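Local coordinates for protein proline dehydrogenase (Bradyrhizobium japonicum USDA 110, PDB 3HAZ) that probably oxidises proline to glutamate in two steps, pairing an FAD-dependent proline dehydrogenase with an NAD-dependent aldehyde dehydrogenase of the same chain, at residues D307-I313 with K337-R341; D328-R332 with L386-I390; I97-E103 with R155-R159; F67-E73 with L145-L149. All blocks are in the same frame, centred on the assembly; numbering follows the deposited sequence.

Contact 1: D307-I313 with K337-R341; sequences DGFGLAI and KLMVR. With FAD (flavin-adenine dinucleotide), chain C.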
loop_
_atom_site.group_PDB
_atom_site.type_symbol
_atom_site.label_atom_id
_atom_site.label_comp_id
_atom_site.label_asym_id
_atom_site.label_seq_id
_atom_site.Cartn_x
_atom_site.Cartn_y
_atom_site.Cartn_z
ATOM N N ASP A 307 10.226 45.595 48.491
ATOM C CA ASP A 307 10.212 45.332 47.052
ATOM C C ASP A 307 10.487 43.864 46.683
ATOM O O ASP A 307 10.735 43.546 45.514
ATOM C CB ASP A 307 11.238 46.230 46.337
ATOM C CG ASP A 307 10.980 47.720 46.551
ATOM O OD1 ASP A 307 9.846 48.098 46.914
ATOM O OD2 ASP A 307 11.922 48.518 46.344
ATOM N N GLY A 308 10.439 42.969 47.664
ATOM C CA GLY A 308 10.830 41.585 47.430
ATOM C C GLY A 308 9.720 40.588 47.134
ATOM O O GLY A 308 9.992 39.455 46.725
ATOM N N PHE A 309 8.469 40.992 47.342
ATOM C CA PHE A 309 7.344 40.089 47.118
ATOM C C PHE A 309 7.150 39.823 45.637
ATOM O O PHE A 309 7.362 40.704 44.807
ATOM C CB PHE A 309 6.049 40.642 47.715
ATOM C CG PHE A 309 4.889 39.684 47.636
ATOM C CD1 PHE A 309 4.646 38.780 48.660
ATOM C CD2 PHE A 309 4.044 39.685 46.537
ATOM C CE1 PHE A 309 3.584 37.896 48.589
ATOM C CE2 PHE A 309 2.982 38.797 46.459
ATOM C CZ PHE A 309 2.751 37.905 47.488
ATOM N N GLY A 310 6.736 38.602 45.313
ATOM C CA GLY A 310 6.540 38.224 43.929
ATOM C C GLY A 310 5.983 36.829 43.721
ATOM O O GLY A 310 5.637 36.119 44.677
ATOM N N LEU A 311 5.902 36.439 42.453
ATOM C CA LEU A 311 5.315 35.163 42.074
ATOM C C LEU A 311 5.895 34.699 40.749
ATOM O O LEU A 311 6.466 35.492 39.990
ATOM C CB LEU A 311 3.804 35.297 41.923
ATOM C CG LEU A 311 3.331 35.795 40.551
ATOM C CD1 LEU A 311 1.832 35.560 40.381
ATOM C CD2 LEU A 311 3.671 37.264 40.349
ATOM N N ALA A 312 5.735 33.408 40.479
ATOM C CA ALA A 312 6.135 32.839 39.197
ATOM C C ALA A 312 4.933 32.821 38.257
ATOM O O ALA A 312 3.791 32.656 38.701
ATOM C CB ALA A 312 6.684 31.432 39.385
ATOM N N ILE A 313 5.202 32.998 36.966
ATOM C CA ILE A 313 4.193 32.925 35.919
ATOM C C ILE A 313 4.691 31.984 34.820
ATOM O O ILE A 313 5.810 32.139 34.319
ATOM C CB ILE A 313 3.908 34.308 35.312
ATOM C CG1 ILE A 313 3.448 35.288 36.400
ATOM C CG2 ILE A 313 2.850 34.210 34.215
ATOM C CD1 ILE A 313 3.435 36.738 35.936
ATOM N N LYS A 337 6.370 47.571 44.318
ATOM C CA LYS A 337 7.311 46.990 43.376
ATOM C C LYS A 337 7.296 45.488 43.599
ATOM O O LYS A 337 7.284 45.027 44.745
ATOM C CB LYS A 337 8.722 47.519 43.631
ATOM C CG LYS A 337 8.971 48.941 43.169
ATOM C CD LYS A 337 10.468 49.225 43.154
ATOM C CE LYS A 337 10.793 50.459 42.335
ATOM N NZ LYS A 337 12.253 50.566 42.065
ATOM N N LEU A 338 7.289 44.726 42.511
ATOM C CA LEU A 338 7.269 43.274 42.601
ATOM C C LEU A 338 8.416 42.666 41.817
ATOM O O LEU A 338 8.857 43.215 40.806
ATOM C CB LEU A 338 5.943 42.715 42.068
ATOM C CG LEU A 338 4.651 43.235 42.702
ATOM C CD1 LEU A 338 3.433 42.694 41.958
ATOM C CD2 LEU A 338 4.590 42.880 44.179
ATOM N N MET A 339 8.904 41.533 42.299
ATOM C CA MET A 339 9.854 40.730 41.553
ATOM C C MET A 339 9.087 39.535 40.991
ATOM O O MET A 339 8.460 38.774 41.734
ATOM C CB MET A 339 11.023 40.316 42.452
ATOM C CG MET A 339 11.829 41.517 42.979
ATOM S SD MET A 339 13.025 41.153 44.290
ATOM C CE MET A 339 14.391 40.466 43.336
ATOM N N VAL A 340 9.110 39.403 39.671
ATOM C CA VAL A 340 8.249 38.453 38.983
ATOM C C VAL A 340 9.067 37.456 38.175
ATOM O O VAL A 340 9.805 37.836 37.269
ATOM C CB VAL A 340 7.285 39.189 38.048
ATOM C CG1 VAL A 340 6.374 38.203 37.344
ATOM C CG2 VAL A 340 6.485 40.218 38.838
ATOM N N ARG A 341 8.936 36.180 38.517
ATOM C CA ARG A 341 9.676 35.124 37.843
ATOM C C ARG A 341 8.914 34.561 36.656
ATOM O O ARG A 341 7.786 34.087 36.797
ATOM C CB ARG A 341 9.992 33.980 38.809
ATOM C CG ARG A 341 10.828 32.883 38.160
ATOM C CD ARG A 341 10.727 31.576 38.926
ATOM N NE ARG A 341 11.252 31.699 40.278
ATOM C CZ ARG A 341 10.744 31.055 41.320
ATOM N NH1 ARG A 341 9.697 30.254 41.160
ATOM N NH2 ARG A 341 11.275 31.220 42.516
HETATM P PA FAD C . 13.616 24.143 27.700
HETATM O O1A FAD C . 14.292 22.718 27.273
HETATM O O2A FAD C . 13.911 25.214 26.749
HETATM O O5B FAD C . 12.003 23.952 27.765
HETATM C C5B FAD C . 11.498 22.894 28.527
HETATM C C4B FAD C . 9.983 23.062 28.707
HETATM O O4B FAD C . 9.130 23.541 27.531
HETATM C C3B FAD C . 9.163 22.462 29.679
HETATM O O3B FAD C . 9.610 22.435 31.023
HETATM C C2B FAD C . 7.774 22.926 29.322
HETATM O O2B FAD C . 7.223 23.969 30.105
HETATM C C1B FAD C . 7.807 23.173 27.856
HETATM N N9A FAD C . 7.434 22.083 26.972
HETATM C C8A FAD C . 8.071 20.860 26.792
HETATM N N7A FAD C . 7.390 20.176 25.822
HETATM C C5A FAD C . 6.319 20.995 25.394
HETATM C C6A FAD C . 5.236 20.795 24.369
HETATM N N6A FAD C . 5.160 19.559 23.599
HETATM N N1A FAD C . 4.346 21.739 24.152
HETATM C C2A FAD C . 4.401 22.948 24.873
HETATM N N3A FAD C . 5.440 23.139 25.859
HETATM C C4A FAD C . 6.368 22.153 26.083
HETATM N N1 FAD C . 7.811 25.912 36.649
HETATM C C2 FAD C . 6.541 25.997 37.164
HETATM O O2 FAD C . 5.496 25.388 36.503
HETATM N N3 FAD C . 6.318 26.677 38.409
HETATM C C4 FAD C . 7.365 27.243 39.081
HETATM O O4 FAD C . 7.138 27.964 40.260
HETATM C C4X FAD C . 8.695 27.160 38.541
HETATM N N5 FAD C . 9.849 27.783 39.260
HETATM C C5X FAD C . 11.153 27.685 38.716
HETATM C C6 FAD C . 12.287 28.290 39.430
HETATM C C7 FAD C . 13.587 28.195 38.881
HETATM C C7M FAD C . 14.755 28.805 39.639
HETATM C C8 FAD C . 13.807 27.497 37.593
HETATM C C8M FAD C . 15.210 27.374 36.975
HETATM C C9 FAD C . 12.720 26.920 36.914
HETATM C C9A FAD C . 11.363 27.006 37.483
HETATM N N10 FAD C . 10.225 26.406 36.782
HETATM C C10 FAD C . 8.899 26.509 37.346
HETATM C "C1'" FAD C . 10.351 25.834 35.403
HETATM C "C2'" FAD C . 10.636 24.313 35.315
HETATM O "O2'" FAD C . 11.079 23.825 36.577
HETATM C "C3'" FAD C . 11.645 24.057 34.184
HETATM O "O3'" FAD C . 12.958 24.393 34.619
HETATM C "C4'" FAD C . 11.319 24.868 32.878
HETATM O "O4'" FAD C . 10.009 24.846 32.427
HETATM C "C5'" FAD C . 12.327 24.562 31.738
HETATM O "O5'" FAD C . 12.424 25.614 30.790
HETATM P P FAD C . 13.880 25.824 30.024
HETATM O O1P FAD C . 13.809 27.186 29.064
HETATM O O2P FAD C . 14.954 25.905 31.021
HETATM O O3P FAD C . 14.172 24.448 29.196
HETATM O O HOH W 1 7.060 47.858 47.230
HETATM O O HOH W 2 7.068 43.594 47.236
#
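R341 N donates to L311 O (3.0 Å) and I313 N to R341 O (2.8 Å), pairing neighbouring parallel strands of the proline dehydrogenase TIM barrel; with helix 320-333 they form a beta-alpha-beta unit. M339 N adds a third bond to F309 O. L311, V340 and I313 pack on the helix-facing side, I313 CD1 against V340 CG1 (3.6 Å), whereas A312 and R341 face the flavin. The R341 side chain starts with CB beside A312 CA; CG stands anti to the backbone N (chi1 -177°), and the bend at chi3 (-63°) lays the end of the chain by the isoalloxazine. CD and NE both lie near FAD C6, which sits over one guanidinium face, offset toward the rim. NH1 reaches to 3.1 Å from FAD N5 and also pairs with D280, while NE bonds Q418 and NH2 bonds S237 and Y443. A leucine in place of this arginine would probably leave D280 without its ionic mate and take the positive charge away from the flavin N5 edge. Just before the two strands, one water accepts from K337 N and donates to D307 OD1 (2.8 Å).

Contact 2: D328-R332 with L386-I390; sequences DALAR and LRPRI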
loop_
_atom_site.group_PDB
_atom_site.type_symbol
_atom_site.label_atom_id
_atom_site.label_comp_id
_atom_site.label_asym_id
_atom_site.label_seq_id
_atom_site.Cartn_x
_atom_site.Cartn_y
_atom_site.Cartn_z
ATOM N N ASP A 328 0.567 43.255 37.041
ATOM C CA ASP A 328 0.930 44.665 36.921
ATOM C C ASP A 328 -0.132 45.576 37.537
ATOM O O ASP A 328 0.192 46.518 38.256
ATOM C CB ASP A 328 1.165 45.060 35.461
ATOM C CG ASP A 328 1.748 46.460 35.328
ATOM O OD1 ASP A 328 2.790 46.728 35.968
ATOM O OD2 ASP A 328 1.166 47.288 34.595
ATOM N N ALA A 329 -1.399 45.300 37.242
ATOM C CA ALA A 329 -2.498 46.085 37.796
ATOM C C ALA A 329 -2.511 45.987 39.316
ATOM O O ALA A 329 -2.790 46.958 40.017
ATOM C CB ALA A 329 -3.818 45.615 37.225
ATOM N N LEU A 330 -2.209 44.794 39.813
ATOM C CA LEU A 330 -2.111 44.546 41.240
ATOM C C LEU A 330 -1.027 45.453 41.821
ATOM O O LEU A 330 -1.223 46.112 42.844
ATOM C CB LEU A 330 -1.743 43.079 41.460
ATOM C CG LEU A 330 -2.364 42.288 42.607
ATOM C CD1 LEU A 330 -3.837 42.621 42.768
ATOM C CD2 LEU A 330 -2.169 40.800 42.350
ATOM N N ALA A 331 0.118 45.489 41.148
ATOM C CA ALA A 331 1.247 46.286 41.609
ATOM C C ALA A 331 0.913 47.779 41.635
ATOM O O ALA A 331 1.213 48.474 42.608
ATOM C CB ALA A 331 2.476 46.016 40.750
ATOM N N ARG A 332 0.283 48.269 40.570
ATOM C CA ARG A 332 -0.068 49.686 40.499
ATOM C C ARG A 332 -1.130 50.035 41.534
ATOM O O ARG A 332 -1.063 51.080 42.173
ATOM C CB ARG A 332 -0.558 50.071 39.098
ATOM C CG ARG A 332 0.419 49.760 37.973
ATOM C CD ARG A 332 -0.015 50.413 36.661
ATOM N NE ARG A 332 -1.471 50.491 36.536
ATOM C CZ ARG A 332 -2.222 49.609 35.884
ATOM N NH1 ARG A 332 -3.539 49.769 35.834
ATOM N NH2 ARG A 332 -1.660 48.566 35.283
ATOM N N LEU A 386 7.738 46.588 31.641
ATOM C CA LEU A 386 7.062 46.912 32.897
ATOM C C LEU A 386 8.052 47.340 33.992
ATOM O O LEU A 386 7.651 47.689 35.105
ATOM C CB LEU A 386 6.180 45.740 33.365
ATOM C CG LEU A 386 4.976 45.404 32.471
ATOM C CD1 LEU A 386 4.209 44.179 32.979
ATOM C CD2 LEU A 386 4.044 46.604 32.333
ATOM N N ARG A 387 9.345 47.301 33.674
ATOM C CA ARG A 387 10.355 47.915 34.525
ATOM C C ARG A 387 10.058 49.417 34.595
ATOM O O ARG A 387 9.573 49.992 33.619
ATOM C CB ARG A 387 11.754 47.677 33.948
ATOM C CG ARG A 387 12.169 46.208 33.889
ATOM C CD ARG A 387 13.526 46.048 33.225
ATOM N NE ARG A 387 13.477 46.382 31.803
ATOM C CZ ARG A 387 14.546 46.472 31.015
ATOM N NH1 ARG A 387 15.758 46.264 31.513
ATOM N NH2 ARG A 387 14.405 46.776 29.730
ATOM N N PRO A 388 10.362 50.065 35.732
ATOM C CA PRO A 388 11.064 49.543 36.910
ATOM C C PRO A 388 10.156 48.995 38.007
ATOM O O PRO A 388 10.669 48.423 38.968
ATOM C CB PRO A 388 11.784 50.786 37.468
ATOM C CG PRO A 388 11.317 51.967 36.618
ATOM C CD PRO A 388 10.122 51.512 35.858
ATOM N N ARG A 389 8.846 49.187 37.898
ATOM C CA ARG A 389 7.945 48.702 38.936
ATOM C C ARG A 389 8.066 47.186 39.072
ATOM O O ARG A 389 8.138 46.653 40.179
ATOM C CB ARG A 389 6.495 49.091 38.639
ATOM C CG ARG A 389 5.522 48.634 39.712
ATOM C CD ARG A 389 4.115 49.168 39.479
ATOM N NE ARG A 389 4.070 50.629 39.451
ATOM C CZ ARG A 389 4.043 51.408 40.529
ATOM N NH1 ARG A 389 4.070 50.874 41.744
ATOM N NH2 ARG A 389 3.996 52.729 40.391
ATOM N N ILE A 390 8.078 46.501 37.936
ATOM C CA ILE A 390 8.265 45.056 37.908
ATOM C C ILE A 390 9.737 44.731 37.652
ATOM O O ILE A 390 10.333 45.226 36.693
ATOM C CB ILE A 390 7.400 44.388 36.807
ATOM C CG1 ILE A 390 5.918 44.724 36.991
ATOM C CG2 ILE A 390 7.619 42.876 36.784
ATOM C CD1 ILE A 390 5.333 44.253 38.317
#
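In the TIM barrel of the proline dehydrogenase domain, helix 320-333 packs here on the loop that leads from helix 369-384 into strand 390-395. No hydrogen bond crosses between the two segments; the join is made by carbon contacts and the flanks of charged side chains. A331 CB points at the loop and meets R389 CD at 3.8 Å and I390 CD1 at 4.1 Å. One turn earlier, the D328 carboxylate rests against L386, whose CD2 lies 3.7 Å from D328 OD2, while D328 OD1 faces I390 CG1. CG of D328 is anti to the backbone N (chi1 -171°), which swings the carboxylate toward the loop. R332 NH2 then reaches back along the helix to D328 OD2 in a 3.2 Å salt bridge; the oxygen lies in the guanidinium plane but is met from above the carboxylate plane. R389 crosses R332 at about a right angle, NE 4.0 Å from R332 CG, and one face of its guanidinium lies over R332 CA, offset toward the rim. NH1 of R389 goes on to D335 and to the carbonyl of R336. Each arginine thus has its own aspartate, R332 with D328 and R389 with D335, and this probably offsets the like charges and lets the aliphatic arms pack across the contact.

Contact 3: I97-E103 with R155-R159; sequences IEDKLGE and RTATR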
loop_
_atom_site.group_PDB
_atom_site.type_symbol
_atom_site.label_atom_id
_atom_site.label_comp_id
_atom_site.label_asym_id
_atom_site.label_seq_id
_atom_site.Cartn_x
_atom_site.Cartn_y
_atom_site.Cartn_z
ATOM N N ILE A 97 28.630 -0.576 49.122
ATOM C CA ILE A 97 28.657 -0.405 47.676
ATOM C C ILE A 97 29.428 -1.511 46.953
ATOM O O ILE A 97 28.940 -2.067 45.971
ATOM C CB ILE A 97 29.202 0.978 47.299
ATOM C CG1 ILE A 97 28.198 2.060 47.718
ATOM C CG2 ILE A 97 29.471 1.053 45.808
ATOM C CD1 ILE A 97 28.732 3.479 47.581
ATOM N N GLU A 98 30.617 -1.838 47.450
ATOM C CA GLU A 98 31.448 -2.867 46.833
ATOM C C GLU A 98 30.989 -4.294 47.142
ATOM O O GLU A 98 31.018 -5.159 46.271
ATOM C CB GLU A 98 32.917 -2.709 47.256
ATOM C CG GLU A 98 33.606 -1.458 46.718
ATOM C CD GLU A 98 33.421 -1.291 45.216
ATOM O OE1 GLU A 98 33.180 -0.147 44.766
ATOM O OE2 GLU A 98 33.502 -2.302 44.486
ATOM N N ASP A 99 30.572 -4.539 48.381
ATOM C CA ASP A 99 30.332 -5.907 48.841
ATOM C C ASP A 99 28.898 -6.388 48.680
ATOM O O ASP A 99 28.671 -7.557 48.390
ATOM C CB ASP A 99 30.754 -6.068 50.304
ATOM C CG ASP A 99 32.256 -5.916 50.503
ATOM O OD1 ASP A 99 33.004 -5.933 49.498
ATOM O OD2 ASP A 99 32.686 -5.785 51.667
ATOM N N LYS A 100 27.936 -5.492 48.876
ATOM C CA LYS A 100 26.528 -5.884 48.957
ATOM C C LYS A 100 25.717 -5.441 47.744
ATOM O O LYS A 100 25.005 -6.237 47.130
ATOM C CB LYS A 100 25.892 -5.305 50.227
ATOM C CG LYS A 100 26.563 -5.739 51.522
ATOM C CD LYS A 100 26.353 -7.225 51.768
ATOM C CE LYS A 100 27.036 -7.681 53.053
ATOM N NZ LYS A 100 26.916 -9.157 53.250
ATOM N N LEU A 101 25.815 -4.156 47.424
ATOM C CA LEU A 101 25.090 -3.585 46.299
ATOM C C LEU A 101 25.422 -4.332 45.008
ATOM O O LEU A 101 26.587 -4.573 44.705
ATOM C CB LEU A 101 25.422 -2.100 46.151
ATOM C CG LEU A 101 24.720 -1.384 44.992
ATOM C CD1 LEU A 101 23.209 -1.542 45.103
ATOM C CD2 LEU A 101 25.113 0.087 44.953
ATOM N N GLY A 102 24.392 -4.714 44.261
ATOM C CA GLY A 102 24.600 -5.372 42.987
ATOM C C GLY A 102 24.905 -6.850 43.118
ATOM O O GLY A 102 24.873 -7.583 42.131
ATOM N N GLU A 103 25.187 -7.296 44.338
ATOM C CA GLU A 103 25.450 -8.711 44.575
ATOM C C GLU A 103 24.164 -9.494 44.784
ATOM O O GLU A 103 24.095 -10.686 44.485
ATOM C CB GLU A 103 26.378 -8.891 45.780
ATOM C CG GLU A 103 27.827 -8.587 45.461
ATOM C CD GLU A 103 28.281 -9.287 44.196
ATOM O OE1 GLU A 103 28.025 -10.504 44.071
ATOM O OE2 GLU A 103 28.880 -8.624 43.323
ATOM N N ARG A 155 27.350 0.242 40.530
ATOM C CA ARG A 155 28.104 0.860 41.618
ATOM C C ARG A 155 28.643 2.215 41.177
ATOM O O ARG A 155 28.509 3.215 41.888
ATOM C CB ARG A 155 29.244 -0.054 42.090
ATOM C CG ARG A 155 28.750 -1.391 42.630
ATOM C CD ARG A 155 29.880 -2.298 43.116
ATOM N NE ARG A 155 29.341 -3.595 43.515
ATOM C CZ ARG A 155 29.599 -4.743 42.896
ATOM N NH1 ARG A 155 30.424 -4.773 41.857
ATOM N NH2 ARG A 155 29.036 -5.866 43.327
ATOM N N THR A 156 29.232 2.247 39.987
ATOM C CA THR A 156 29.746 3.495 39.429
ATOM C C THR A 156 28.632 4.531 39.261
ATOM O O THR A 156 28.797 5.693 39.625
ATOM C CB THR A 156 30.435 3.248 38.084
ATOM O OG1 THR A 156 31.509 2.322 38.276
ATOM C CG2 THR A 156 30.984 4.548 37.520
ATOM N N ALA A 157 27.497 4.107 38.714
ATOM C CA ALA A 157 26.348 5.000 38.574
ATOM C C ALA A 157 25.842 5.498 39.937
ATOM O O ALA A 157 25.445 6.657 40.079
ATOM C CB ALA A 157 25.225 4.312 37.801
ATOM N N THR A 158 25.845 4.616 40.934
ATOM C CA THR A 158 25.409 4.987 42.280
ATOM C C THR A 158 26.345 6.015 42.913
ATOM O O THR A 158 25.887 6.946 43.582
ATOM C CB THR A 158 25.303 3.760 43.211
ATOM O OG1 THR A 158 24.324 2.843 42.697
ATOM C CG2 THR A 158 24.903 4.192 44.608
ATOM N N ARG A 159 27.651 5.843 42.703
ATOM C CA ARG A 159 28.639 6.798 43.207
ATOM C C ARG A 159 28.450 8.176 42.581
ATOM O O ARG A 159 28.593 9.197 43.252
ATOM C CB ARG A 159 30.068 6.303 42.962
ATOM C CG ARG A 159 30.437 5.091 43.799
ATOM C CD ARG A 159 31.939 4.828 43.784
ATOM N NE ARG A 159 32.263 3.548 44.406
ATOM C CZ ARG A 159 32.416 3.376 45.713
ATOM N NH1 ARG A 159 32.277 4.411 46.536
ATOM N NH2 ARG A 159 32.699 2.170 46.194
HETATM O O HOH W 3 32.634 -3.044 41.419
HETATM O O HOH W 4 32.534 1.454 42.561
HETATM O O HOH W 5 30.667 -7.346 40.831
#
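R155 runs its extended side chain alongside I97-E103, and its guanidinium collects backbone oxygens of that segment. NE lies 2.9 Å from I97 O and NH2 3.1 Å from L101 O, both weak, bent hydrogen bonds, while E98 O sits over one face of the group. NH2 also forms a salt bridge with E103 OE2 (2.8 Å), using the anti lone pair of that oxygen with the two groups nearly coplanar. Inside, packing is close and made by methyl groups: I97 CG2 covers a face of the R159 guanidinium, 3.4 Å from NH2, and L101 CD2 meets T158 OG1 tip to tip, a hydroxyl hydrogen-bonded to V154 O. The outer side is wetter. R159 NH2 makes a nearly straight salt bridge to E98 OE1 (2.8 Å, 167°), and one water joins that same oxygen to R159 NE; another links E98 OE2 to R155 NH1. R159 NH1 has a second carboxylate in D94. Helix 71-85 closes the buried side, L84 touching I97, L80 touching L101 and L77 touching T158 of helix 151-168.

Contact 4: F67-E73 with L145-L149; sequences FALSTKE and LVKRL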
loop_
_atom_site.group_PDB
_atom_site.type_symbol
_atom_site.label_atom_id
_atom_site.label_comp_id
_atom_site.label_asym_id
_atom_site.label_seq_id
_atom_site.Cartn_x
_atom_site.Cartn_y
_atom_site.Cartn_z
ATOM N N PHE A 67 24.551 6.302 31.569
ATOM C CA PHE A 67 24.188 4.911 31.820
ATOM C C PHE A 67 22.891 4.498 31.132
ATOM O O PHE A 67 22.375 3.402 31.366
ATOM C CB PHE A 67 24.147 4.627 33.325
ATOM C CG PHE A 67 25.484 4.762 33.982
ATOM C CD1 PHE A 67 26.359 3.688 34.022
ATOM C CD2 PHE A 67 25.886 5.975 34.517
ATOM C CE1 PHE A 67 27.598 3.811 34.606
ATOM C CE2 PHE A 67 27.129 6.106 35.104
ATOM C CZ PHE A 67 27.987 5.021 35.145
ATOM N N ALA A 68 22.386 5.367 30.264
ATOM C CA ALA A 68 21.134 5.104 29.562
ATOM C C ALA A 68 20.035 4.672 30.539
ATOM O O ALA A 68 19.389 3.632 30.359
ATOM C CB ALA A 68 21.341 4.056 28.470
ATOM N N LEU A 69 19.822 5.487 31.568
ATOM C CA LEU A 69 18.833 5.192 32.603
ATOM C C LEU A 69 17.444 5.741 32.284
ATOM O O LEU A 69 17.304 6.867 31.814
ATOM C CB LEU A 69 19.275 5.792 33.941
ATOM C CG LEU A 69 20.675 5.494 34.487
ATOM C CD1 LEU A 69 20.941 6.345 35.730
ATOM C CD2 LEU A 69 20.847 4.010 34.792
ATOM N N SER A 70 16.418 4.955 32.575
ATOM C CA SER A 70 15.058 5.478 32.615
ATOM C C SER A 70 14.927 6.461 33.784
ATOM O O SER A 70 15.793 6.509 34.662
ATOM C CB SER A 70 14.066 4.335 32.796
ATOM O OG SER A 70 14.198 3.754 34.086
ATOM N N THR A 71 13.852 7.243 33.797
ATOM C CA THR A 71 13.585 8.128 34.919
ATOM C C THR A 71 13.424 7.331 36.215
ATOM O O THR A 71 13.859 7.777 37.279
ATOM C CB THR A 71 12.332 8.995 34.682
ATOM O OG1 THR A 71 11.203 8.151 34.438
ATOM C CG2 THR A 71 12.539 9.904 33.481
ATOM N N LYS A 72 12.809 6.152 36.125
ATOM C CA LYS A 72 12.626 5.316 37.306
ATOM C C LYS A 72 13.968 4.844 37.863
ATOM O O LYS A 72 14.165 4.782 39.078
ATOM C CB LYS A 72 11.751 4.096 37.000
ATOM C CG LYS A 72 11.445 3.258 38.242
ATOM C CD LYS A 72 11.265 1.784 37.921
ATOM C CE LYS A 72 10.058 1.556 37.047
ATOM N NZ LYS A 72 8.805 1.821 37.785
ATOM N N GLU A 73 14.886 4.501 36.968
ATOM C CA GLU A 73 16.198 4.016 37.378
ATOM C C GLU A 73 17.036 5.140 37.976
ATOM O O GLU A 73 17.742 4.947 38.969
ATOM C CB GLU A 73 16.915 3.369 36.192
ATOM C CG GLU A 73 16.317 2.028 35.819
ATOM C CD GLU A 73 16.833 1.492 34.500
ATOM O OE1 GLU A 73 17.315 2.289 33.665
ATOM O OE2 GLU A 73 16.743 0.267 34.300
ATOM N N LEU A 145 18.571 -3.315 36.543
ATOM C CA LEU A 145 19.696 -2.473 36.159
ATOM C C LEU A 145 20.991 -3.285 36.141
ATOM O O LEU A 145 21.821 -3.136 35.243
ATOM C CB LEU A 145 19.817 -1.310 37.136
ATOM C CG LEU A 145 20.400 0.006 36.635
ATOM C CD1 LEU A 145 19.823 0.375 35.280
ATOM C CD2 LEU A 145 20.115 1.091 37.660
ATOM N N VAL A 146 21.149 -4.158 37.131
ATOM C CA VAL A 146 22.349 -4.979 37.247
ATOM C C VAL A 146 22.445 -5.966 36.086
ATOM O O VAL A 146 23.508 -6.153 35.503
ATOM C CB VAL A 146 22.390 -5.742 38.598
ATOM C CG1 VAL A 146 23.386 -6.894 38.540
ATOM C CG2 VAL A 146 22.741 -4.786 39.732
ATOM N N LYS A 147 21.324 -6.592 35.753
ATOM C CA LYS A 147 21.274 -7.513 34.631
ATOM C C LYS A 147 21.664 -6.804 33.328
ATOM O O LYS A 147 22.364 -7.371 32.491
ATOM C CB LYS A 147 19.881 -8.150 34.532
ATOM C CG LYS A 147 19.692 -9.116 33.368
ATOM C CD LYS A 147 18.384 -9.895 33.517
ATOM C CE LYS A 147 18.104 -10.794 32.318
ATOM N NZ LYS A 147 17.488 -10.055 31.168
ATOM N N ARG A 148 21.241 -5.553 33.176
ATOM C CA ARG A 148 21.466 -4.825 31.934
ATOM C C ARG A 148 22.872 -4.236 31.819
ATOM O O ARG A 148 23.515 -4.361 30.781
ATOM C CB ARG A 148 20.429 -3.717 31.757
ATOM C CG ARG A 148 20.353 -3.211 30.330
ATOM C CD ARG A 148 19.237 -2.198 30.132
ATOM N NE ARG A 148 19.613 -0.867 30.600
ATOM C CZ ARG A 148 19.048 -0.253 31.633
ATOM N NH1 ARG A 148 19.455 0.961 31.989
ATOM N NH2 ARG A 148 18.074 -0.855 32.304
ATOM N N LEU A 149 23.339 -3.590 32.885
ATOM C CA LEU A 149 24.618 -2.889 32.869
ATOM C C LEU A 149 25.759 -3.699 33.488
ATOM O O LEU A 149 26.920 -3.508 33.134
ATOM C CB LEU A 149 24.497 -1.549 33.602
ATOM C CG LEU A 149 23.550 -0.476 33.058
ATOM C CD1 LEU A 149 23.444 0.682 34.040
ATOM C CD2 LEU A 149 24.004 0.025 31.696
#
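With CG anti to the backbone N (chi1 -163°) and a bend at chi3 (80°), R148 turns its guanidinium toward E73, whose chain comes extended from the opposite direction. The two groups meet end-on and nearly coplanar. NH2 donates to E73 OE2 at 2.6 Å, in the guanidinium plane and on the syn lone pair, in an almost straight bond; NH1 reaches E73 OE1 at 3.0 Å from 29° out of the carboxylate plane. S70 N binds OE1 too, from the opposite face of that plane, so the carboxylate is gripped by three N-H groups and hardly free to turn. A glutamine in place of this glutamate would probably weaken the grip, leaving R148 without its anionic mate and the S70 amide with a poorer acceptor. Beside the charged pair, L145 CD1 packs on the E73 carboxylate and on L69 CD2 (3.8 Å). L149 lies across F67, CD1 at 4.1 Å from F67 CB, and Y476 of a second subunit meets both residues, so the contact borders a subunit interface. E73 N returns a bond to S70 OG at 3.1 Å, which completes a capping box at the start of helix 71-85, directly after the Schellman motif, with A68 as its C-prime residue, that ends helix 60-66.

Along the chain, contacts 4 and 3 come first, their segments alternating within the DNA-binding domain of the proline dehydrogenase family, and contacts 1 and 2 follow, likewise interleaved, in the proline dehydrogenase barrel. Within each pair the members touch: contacts 3 and 4 have centres 13 Å apart, with F67 against T156 and A157, and helix 71-85, which begins in contact 4, covers contact 3. Contacts 1 and 2 have centres 10 Å apart, helix 320-333 of contact 2 joining the two strands of contact 1 along the chain and V340 packing on I390. The two pairs do not meet; contacts 1 and 4 approach to about 22 Å between nearest atoms. Flavin binding is thus tied to the barrel, while the helical region lies apart and reaches other subunits.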